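Local coordinates for putative PhosphatidylEthanolamine-Binding Protein (PEBP) (Chlamydia trachomatis, PDB 3N08) that is of unestablished function but belongs to the phosphatidylethanolamine-binding protein family, which includes the eukaryotic Raf kinase inhibitor protein, at residues G126-K129 with E130-L133. Numbering follows the deposited sequence.
Sequences GVTK and EQLL
Thr128 and Gln131 exchange side-chain-to-backbone hydrogen bonds in both directions, a compact example of how the residues at a helix start supply acceptors for N-H groups that the helix's own backbone bonds do not take up. Thr128 OG1 accepts from Gln131 N at 3.2 Å, along a nearly straight N-H line of 166°. OG1 sits between the backbone N and the carbonyl carbon of its own residue (chi1 64°), which turns it toward the first turn of helix 129-136. In return, the extended chain of Gln131 reaches back obliquely across the threonine, its CG 3.3 Å from Thr128 OG1, and its OE1 takes the N-H of Thr128 at 3.1 Å. Thr128 N lies tilted 33° from the plane of the Gln131 side-chain carbonyl.

The regular helical bonds begin here too, Leu132 N to Thr128 O and Leu133 N to Lys129 O, both 2.9 Å. Val127 comes at about a right angle to Leu132, with CG1 set 3.7 Å from Leu132 CB; both are buried, and Leu132 continues onto Val45, Ile47 and Ile67 of the neighbouring strands. Lys129, fully extended, runs past Leu133, its CE 3.8 Å from Leu133 CD1, before NZ forms a salt bridge with Glu49. Reciprocal bonding of this kind defines the capping box, here with Thr128 as N-cap of the short helix packed against the central β-sheet of a PEBP-family fold.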
ATOM      1  N   GLY B 126     -21.183 -13.653 -15.334  1.00 16.33           N
ATOM      2  CA  GLY B 126     -22.255 -12.724 -14.998  1.00 18.77           C
ATOM      3  C   GLY B 126     -22.272 -12.249 -13.555  1.00 17.03           C
ATOM      4  O   GLY B 126     -23.323 -11.861 -13.054  1.00 19.13           O
ATOM      5  N   VAL B 127     -21.134 -12.273 -12.874  1.00 14.64           N
ATOM      6  CA  VAL B 127     -21.088 -11.930 -11.455  1.00 14.99           C
ATOM      7  C   VAL B 127     -21.181 -10.419 -11.211  1.00 13.85           C
ATOM      8  O   VAL B 127     -20.419  -9.642 -11.778  1.00 14.97           O
ATOM      9  CB  VAL B 127     -19.791 -12.490 -10.801  1.00 15.04           C
ATOM     10  CG1 VAL B 127     -19.604 -11.943  -9.384  1.00 19.25           C
ATOM     11  CG2 VAL B 127     -19.848 -14.015 -10.805  1.00 18.81           C
ATOM     12  N   THR B 128     -22.125 -10.015 -10.378  1.00 14.36           N
ATOM     13  CA  THR B 128     -22.253  -8.620  -9.979  1.00 16.39           C
ATOM     14  C   THR B 128     -21.438  -8.342  -8.709  1.00 13.96           C
ATOM     15  O   THR B 128     -21.044  -9.260  -7.992  1.00 14.07           O
ATOM     16  CB  THR B 128     -23.709  -8.270  -9.648  1.00 17.75           C
ATOM     17  OG1 THR B 128     -24.127  -9.040  -8.513  1.00 18.82           O
ATOM     18  CG2 THR B 128     -24.638  -8.546 -10.835  1.00 22.02           C
ATOM     19  N   LYS B 129     -21.207  -7.069  -8.411  1.00 13.43           N
ATOM     20  CA  LYS B 129     -20.517  -6.720  -7.184  1.00 12.97           C
ATOM     21  C   LYS B 129     -21.183  -7.331  -5.945  1.00 12.68           C
ATOM     22  O   LYS B 129     -20.501  -7.877  -5.086  1.00 14.11           O
ATOM     23  CB  LYS B 129     -20.437  -5.200  -7.031  1.00 12.72           C
ATOM     24  CG  LYS B 129     -19.762  -4.795  -5.717  1.00 16.05           C
ATOM     25  CD  LYS B 129     -19.597  -3.303  -5.554  1.00 17.51           C
ATOM     26  CE  LYS B 129     -19.092  -2.947  -4.164  1.00 26.55           C
ATOM     27  NZ  LYS B 129     -19.242  -1.491  -3.917  1.00 26.58           N
ATOM     28  N   GLU B 130     -22.505  -7.220  -5.845  0.73 17.64           N
ATOM     29  CA  GLU B 130     -23.204  -7.767  -4.693  0.73 17.44           C
ATOM     30  C   GLU B 130     -22.929  -9.263  -4.530  0.73 16.00           C
ATOM     31  O   GLU B 130     -22.643  -9.728  -3.431  0.73 16.10           O
ATOM     32  CB  GLU B 130     -24.707  -7.503  -4.794  0.73 23.17           C
ATOM     33  CG  GLU B 130     -25.503  -8.040  -3.615  0.73 35.28           C
ATOM     34  CD  GLU B 130     -26.984  -7.695  -3.691  0.73 53.23           C
ATOM     35  OE1 GLU B 130     -27.504  -7.502  -4.812  0.73 55.01           O
ATOM     36  OE2 GLU B 130     -27.632  -7.614  -2.625  0.73 59.10           O
ATOM     37  N   GLN B 131     -23.011 -10.013  -5.625  1.00 15.28           N
ATOM     38  CA  GLN B 131     -22.763 -11.462  -5.584  1.00 16.77           C
ATOM     39  C   GLN B 131     -21.311 -11.794  -5.207  1.00 16.10           C
ATOM     40  O   GLN B 131     -21.029 -12.727  -4.447  1.00 16.89           O
ATOM     41  CB  GLN B 131     -23.077 -12.075  -6.944  1.00 17.36           C
ATOM     42  CG  GLN B 131     -24.555 -12.081  -7.284  1.00 21.73           C
ATOM     43  CD  GLN B 131     -24.809 -12.487  -8.723  1.00 21.10           C
ATOM     44  OE1 GLN B 131     -23.954 -12.349  -9.582  1.00 23.92           O
ATOM     45  NE2 GLN B 131     -26.000 -13.009  -8.978  1.00 29.24           N
ATOM     46  N   LEU B 132     -20.391 -11.008  -5.750  1.00 14.29           N
ATOM     47  CA  LEU B 132     -18.971 -11.172  -5.482  1.00 14.14           C
ATOM     48  C   LEU B 132     -18.651 -10.937  -4.010  1.00 14.26           C
ATOM     49  O   LEU B 132     -17.924 -11.711  -3.384  1.00 14.12           O
ATOM     50  CB  LEU B 132     -18.176 -10.219  -6.377  1.00 14.03           C
ATOM     51  CG  LEU B 132     -16.673 -10.271  -6.184  1.00 16.26           C
ATOM     52  CD1 LEU B 132     -16.139 -11.698  -6.303  1.00 16.57           C
ATOM     53  CD2 LEU B 132     -16.019  -9.382  -7.220  1.00 14.98           C
ATOM     54  N   LEU B 133     -19.208  -9.882  -3.435  1.00 13.52           N
ATOM     55  CA  LEU B 133     -18.968  -9.584  -2.039  1.00 14.00           C
ATOM     56  C   LEU B 133     -19.466 -10.725  -1.159  1.00 15.23           C
ATOM     57  O   LEU B 133     -18.824 -11.073  -0.161  1.00 15.64           O
ATOM     58  CB  LEU B 133     -19.627  -8.255  -1.646  1.00 19.04           C
ATOM     59  CG  LEU B 133     -19.021  -6.974  -2.226  1.00 24.32           C
ATOM     60  CD1 LEU B 133     -19.731  -5.749  -1.670  1.00 29.01           C
ATOM     61  CD2 LEU B 133     -17.536  -6.893  -1.963  1.00 27.65           C
TER